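Local coordinates for protein MarR-family transcriptional regulator (PDB 6PCO) that probably acts as a DNA-binding transcription factor, a Bordetella regulator of biofilm formation whose binding to DNA is regulated by 6-hydroxynicotinic acid, at residues R65-A68 with I69-T73; G47-F51 with S52-G56. One frame throughout, in Å; residues are numbered along the deposited sequence.

Both contacts are local and follow each other along the chain: contact 2 (47-56) is the loop and turn leading into the first residues of helix 55-73, and contact 1 (65-73) is the last part of that helix. Their centres are about 25 Å apart and their nearest atoms about 11 Å, so they do not touch. Both contacts touch the second subunit. 1,4-Butanediol sits beside His66 of contact 1 and is also hydrogen-bonded to Gly56 N and Arg60 of the second subunit; Gly56 there is the second subunit's copy of the residue that closes contact 2. In turn, Phe51 of contact 2 packs on Val85 of the second subunit, a position that belongs to the diol pocket. The pocket is thus an intersubunit site.

Contact 1: residues R65-A68 with I69-T73; sequences RHVA and IFQQT. With BU1 (1,4-butanediol), chain E.
Phe70 N donates to His66 O at 2.7 Å, with an N-H...O angle of 158°, and this is one of four successive i to i+4 bonds that define the segment as alpha-helix. The others run from Ile69 N to Arg65 O, Gln71 N to Val67 O and Gln72 N to Ala68 O. On this scaffold the side chains meet one helical turn apart. Ile69 CG1 is anti to its carbonyl carbon (chi1 -76°), which turns the branch back toward the preceding turn and sets CD1 under the centre of the Arg65 guanidinium, 3.5 Å from its plane. The nearest guanidinium atoms, CZ and NH1, each lie 3.6 Å from Ile69 CD1, so the methyl group covers one flat face, while NH1 and NH2 of Arg65 bond to the carbonyls of Thr163 and Ser162, which fixes the rotation of the group. Along another side of the helix, Gln71 CG lies 3.3 Å from Val67 O, and the amide OE1 reaches Val67 CG1 at 3.8 Å. His66 is directed away from 69-73 and meets the bound 1,4-butanediol: NE2 and BU1 O6 form a hydrogen bond of 2.9 Å and 167° at the ring edge, while CE1 meets BU1 C1 at 3.6 Å. ND1 and Thr163 OG1 share a second hydrogen bond, so the imidazole is held at two points. In the MarR fold this end of helix 55-73 lies against helix 143-164, where His66 and Phe70 touch Ile159 and Ile69 touches Ser162, while the Phe70 ring also reaches Ala81 and Phe84 of helix 81-93.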
loop_
_atom_site.group_PDB
_atom_site.type_symbol
_atom_site.label_atom_id
_atom_site.label_comp_id
_atom_site.label_asym_id
_atom_site.label_seq_id
_atom_site.Cartn_x
_atom_site.Cartn_y
_atom_site.Cartn_z
ATOM N N ARG A 65 3.370 -2.087 8.213
ATOM C CA ARG A 65 3.150 -2.639 9.554
ATOM C C ARG A 65 1.879 -3.508 9.568
ATOM O O ARG A 65 1.872 -4.635 10.080
ATOM C CB ARG A 65 3.056 -1.523 10.595
ATOM C CG ARG A 65 2.880 -2.060 12.009
ATOM C CD ARG A 65 2.959 -1.001 13.085
ATOM N NE ARG A 65 2.288 -1.481 14.283
ATOM C CZ ARG A 65 0.973 -1.443 14.473
ATOM N NH1 ARG A 65 0.160 -1.123 13.476
ATOM N NH2 ARG A 65 0.483 -1.712 15.669
ATOM N N HIS A 66 0.806 -2.982 8.988
ATOM C CA HIS A 66 -0.449 -3.691 8.924
ATOM C C HIS A 66 -0.279 -5.024 8.181
ATOM O O HIS A 66 -0.787 -6.061 8.633
ATOM C CB HIS A 66 -1.544 -2.815 8.305
ATOM C CG HIS A 66 -2.744 -3.598 7.934
ATOM N ND1 HIS A 66 -3.615 -4.080 8.885
ATOM C CD2 HIS A 66 -3.202 -4.017 6.734
ATOM C CE1 HIS A 66 -4.585 -4.753 8.285
ATOM N NE2 HIS A 66 -4.360 -4.728 6.958
ATOM N N VAL A 67 0.434 -5.015 7.051
ATOM C CA VAL A 67 0.548 -6.231 6.223
ATOM C C VAL A 67 1.389 -7.283 6.966
ATOM O O VAL A 67 1.046 -8.463 6.950
ATOM C CB VAL A 67 1.091 -5.935 4.810
ATOM C CG1 VAL A 67 1.533 -7.201 4.096
ATOM C CG2 VAL A 67 0.060 -5.200 3.964
ATOM N N ALA A 68 2.473 -6.856 7.619
ATOM C CA ALA A 68 3.241 -7.749 8.491
ATOM C C ALA A 68 2.322 -8.345 9.568
ATOM O O ALA A 68 2.322 -9.551 9.783
ATOM C CB ALA A 68 4.412 -7.019 9.107
ATOM N N ILE A 69 1.536 -7.494 10.241
ATOM C CA ILE A 69 0.642 -7.979 11.251
ATOM C C ILE A 69 -0.294 -9.007 10.608
ATOM O O ILE A 69 -0.525 -10.076 11.169
ATOM C CB ILE A 69 -0.129 -6.831 11.920
ATOM C CG1 ILE A 69 0.754 -6.075 12.904
ATOM C CG2 ILE A 69 -1.401 -7.336 12.594
ATOM C CD1 ILE A 69 0.245 -4.687 13.227
ATOM N N PHE A 70 -0.859 -8.659 9.447
ATOM C CA PHE A 70 -1.819 -9.541 8.757
ATOM C C PHE A 70 -1.186 -10.926 8.567
ATOM O O PHE A 70 -1.817 -11.923 8.865
ATOM C CB PHE A 70 -2.267 -8.941 7.414
ATOM C CG PHE A 70 -3.245 -9.804 6.657
ATOM C CD1 PHE A 70 -2.804 -10.853 5.863
ATOM C CD2 PHE A 70 -4.610 -9.608 6.783
ATOM C CE1 PHE A 70 -3.702 -11.675 5.198
ATOM C CE2 PHE A 70 -5.508 -10.446 6.137
ATOM C CZ PHE A 70 -5.054 -11.475 5.343
ATOM N N GLN A 71 0.061 -10.945 8.064
ATOM C CA GLN A 71 0.788 -12.166 7.645
ATOM C C GLN A 71 1.154 -13.036 8.856
ATOM O O GLN A 71 1.082 -14.263 8.787
ATOM C CB GLN A 71 2.043 -11.785 6.862
ATOM C CG GLN A 71 1.733 -11.311 5.450
ATOM C CD GLN A 71 2.941 -10.794 4.706
ATOM O OE1 GLN A 71 3.766 -10.067 5.255
ATOM N NE2 GLN A 71 3.044 -11.172 3.441
ATOM N N GLN A 72 1.557 -12.379 9.948
ATOM C CA GLN A 72 1.901 -13.023 11.191
ATOM C C GLN A 72 0.666 -13.696 11.823
ATOM O O GLN A 72 0.772 -14.811 12.298
ATOM C CB GLN A 72 2.566 -12.012 12.129
ATOM C CG GLN A 72 3.974 -11.628 11.685
ATOM C CD GLN A 72 4.719 -10.870 12.756
ATOM O OE1 GLN A 72 4.789 -11.301 13.904
ATOM N NE2 GLN A 72 5.286 -9.730 12.390
ATOM N N THR A 73 -0.505 -13.049 11.802
ATOM C CA THR A 73 -1.679 -13.553 12.566
ATOM C C THR A 73 -2.633 -14.421 11.712
ATOM O O THR A 73 -3.353 -15.238 12.271
ATOM C CB THR A 73 -2.396 -12.407 13.296
ATOM O OG1 THR A 73 -2.859 -11.444 12.364
ATOM C CG2 THR A 73 -1.480 -11.667 14.240
HETATM C C1 BU1 E . -7.972 -5.128 9.296
HETATM C C2 BU1 E . -8.169 -5.016 7.774
HETATM C C3 BU1 E . -7.659 -6.222 6.981
HETATM C C4 BU1 E . -7.604 -5.860 5.486
HETATM O O5 BU1 E . -7.715 -3.842 9.935
HETATM O O6 BU1 E . -6.268 -5.611 4.984
#

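Contact 2: residues G47-F51 with S52-G56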
loop_
_atom_site.group_PDB
_atom_site.type_symbol
_atom_site.label_atom_id
_atom_site.label_comp_id
_atom_site.label_asym_id
_atom_site.label_seq_id
_atom_site.Cartn_x
_atom_site.Cartn_y
_atom_site.Cartn_z
ATOM N N GLY A 47 11.813 24.274 6.510
ATOM C CA GLY A 47 12.883 23.257 6.270
ATOM C C GLY A 47 12.821 22.673 4.859
ATOM O O GLY A 47 11.817 22.818 4.161
ATOM N N PRO A 48 13.895 21.992 4.392
ATOM C CA PRO A 48 13.870 21.328 3.087
ATOM C C PRO A 48 13.005 20.055 3.100
ATOM O O PRO A 48 12.538 19.629 4.157
ATOM C CB PRO A 48 15.354 21.020 2.818
ATOM C CG PRO A 48 15.978 20.893 4.200
ATOM C CD PRO A 48 15.185 21.833 5.087
ATOM N N TYR A 49 12.799 19.478 1.911
ATOM C CA TYR A 49 12.054 18.231 1.725
ATOM C C TYR A 49 12.904 17.052 2.206
ATOM O O TYR A 49 14.013 16.860 1.733
ATOM C CB TYR A 49 11.677 18.044 0.252
ATOM C CG TYR A 49 10.739 16.897 -0.031
ATOM C CD1 TYR A 49 9.365 17.078 -0.006
ATOM C CD2 TYR A 49 11.222 15.630 -0.333
ATOM C CE1 TYR A 49 8.493 16.033 -0.270
ATOM C CE2 TYR A 49 10.363 14.572 -0.591
ATOM C CZ TYR A 49 8.993 14.772 -0.561
ATOM O OH TYR A 49 8.142 13.728 -0.807
ATOM N N HIS A 50 12.369 16.295 3.168
ATOM C CA HIS A 50 12.870 14.984 3.567
ATOM C C HIS A 50 11.744 13.965 3.328
ATOM O O HIS A 50 10.659 14.096 3.899
ATOM C CB HIS A 50 13.326 14.987 5.039
ATOM C CG HIS A 50 14.442 15.929 5.370
ATOM N ND1 HIS A 50 14.219 17.176 5.936
ATOM C CD2 HIS A 50 15.784 15.796 5.265
ATOM C CE1 HIS A 50 15.374 17.777 6.139
ATOM N NE2 HIS A 50 16.350 16.952 5.738
ATOM N N PHE A 51 12.000 12.950 2.493
ATOM C CA PHE A 51 10.946 12.019 2.065
ATOM C C PHE A 51 10.289 11.379 3.297
ATOM O O PHE A 51 9.082 11.130 3.279
ATOM C CB PHE A 51 11.480 10.988 1.057
ATOM C CG PHE A 51 12.287 9.871 1.665
ATOM C CD1 PHE A 51 13.612 10.071 2.037
ATOM C CD2 PHE A 51 11.720 8.627 1.900
ATOM C CE1 PHE A 51 14.353 9.058 2.625
ATOM C CE2 PHE A 51 12.463 7.614 2.491
ATOM C CZ PHE A 51 13.779 7.829 2.850
ATOM N N SER A 52 11.079 11.154 4.357
ATOM C CA SER A 52 10.693 10.335 5.531
ATOM C C SER A 52 9.670 11.054 6.430
ATOM O O SER A 52 8.907 10.392 7.118
ATOM C CB SER A 52 11.923 9.913 6.322
ATOM O OG SER A 52 12.825 11.002 6.519
ATOM N N GLU A 53 9.656 12.395 6.427
ATOM C CA GLU A 53 8.752 13.191 7.297
ATOM C C GLU A 53 7.341 13.265 6.689
ATOM O O GLU A 53 6.369 13.488 7.413
ATOM C CB GLU A 53 9.267 14.621 7.510
ATOM C CG GLU A 53 10.606 14.719 8.225
ATOM C CD GLU A 53 11.183 16.128 8.231
ATOM O OE1 GLU A 53 10.399 17.088 8.068
ATOM O OE2 GLU A 53 12.416 16.269 8.391
ATOM N N GLN A 54 7.246 13.081 5.366
ATOM C CA GLN A 54 6.073 13.431 4.578
ATOM C C GLN A 54 4.984 12.359 4.731
ATOM O O GLN A 54 5.261 11.239 5.161
ATOM C CB GLN A 54 6.465 13.636 3.109
ATOM C CG GLN A 54 7.373 14.837 2.855
ATOM C CD GLN A 54 7.152 16.010 3.782
ATOM O OE1 GLN A 54 6.021 16.363 4.119
ATOM N NE2 GLN A 54 8.239 16.643 4.194
ATOM N N VAL A 55 3.744 12.722 4.368
ATOM C CA VAL A 55 2.564 11.938 4.731
ATOM C C VAL A 55 2.488 10.655 3.886
ATOM O O VAL A 55 1.937 9.652 4.337
ATOM C CB VAL A 55 1.268 12.775 4.666
ATOM C CG1 VAL A 55 0.952 13.302 3.282
ATOM C CG2 VAL A 55 0.074 12.012 5.206
ATOM N N GLY A 56 3.056 10.688 2.675
ATOM C CA GLY A 56 3.099 9.530 1.772
ATOM C C GLY A 56 3.894 8.383 2.371
ATOM O O GLY A 56 3.473 7.223 2.307
#
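Gln54 lies against Tyr49 and His50 where two overlapping type I beta-turns, 50-53 and 51-54, lead into helix 55-73, with Gln54 itself at the N-cap. The first turn is closed by Glu53 N donating to His50 O at 3.2 Å, the second by a weak bond from Gln54 N to Phe51 O at 3.4 Å. Starting at its root, Gln54 CB lies 3.6 Å from Phe51 O. The next carbon, CG, has two neighbours, Tyr49 CE1 and His50 O, each at 3.5 Å; it approaches the tyrosine ring obliquely. A bend at chi2 (-32°) then carries the amide to the side of the His50 carbonyl, so that NE2 comes within 3.5 Å of His50 O and the amide plane lies 24° from that of the Tyr49 ring. Beside this, His50 and Glu53 run side by side in the same direction, with His50 ND1 and Glu53 OE2 3.2 Å apart. Ala156 of the second subunit packs on Tyr49, and Asp92 of that subunit on His50. At the first turn Glu53 N stands above the plane of the His50 carbonyl, 52° out of it, and so does not lie on a lone pair.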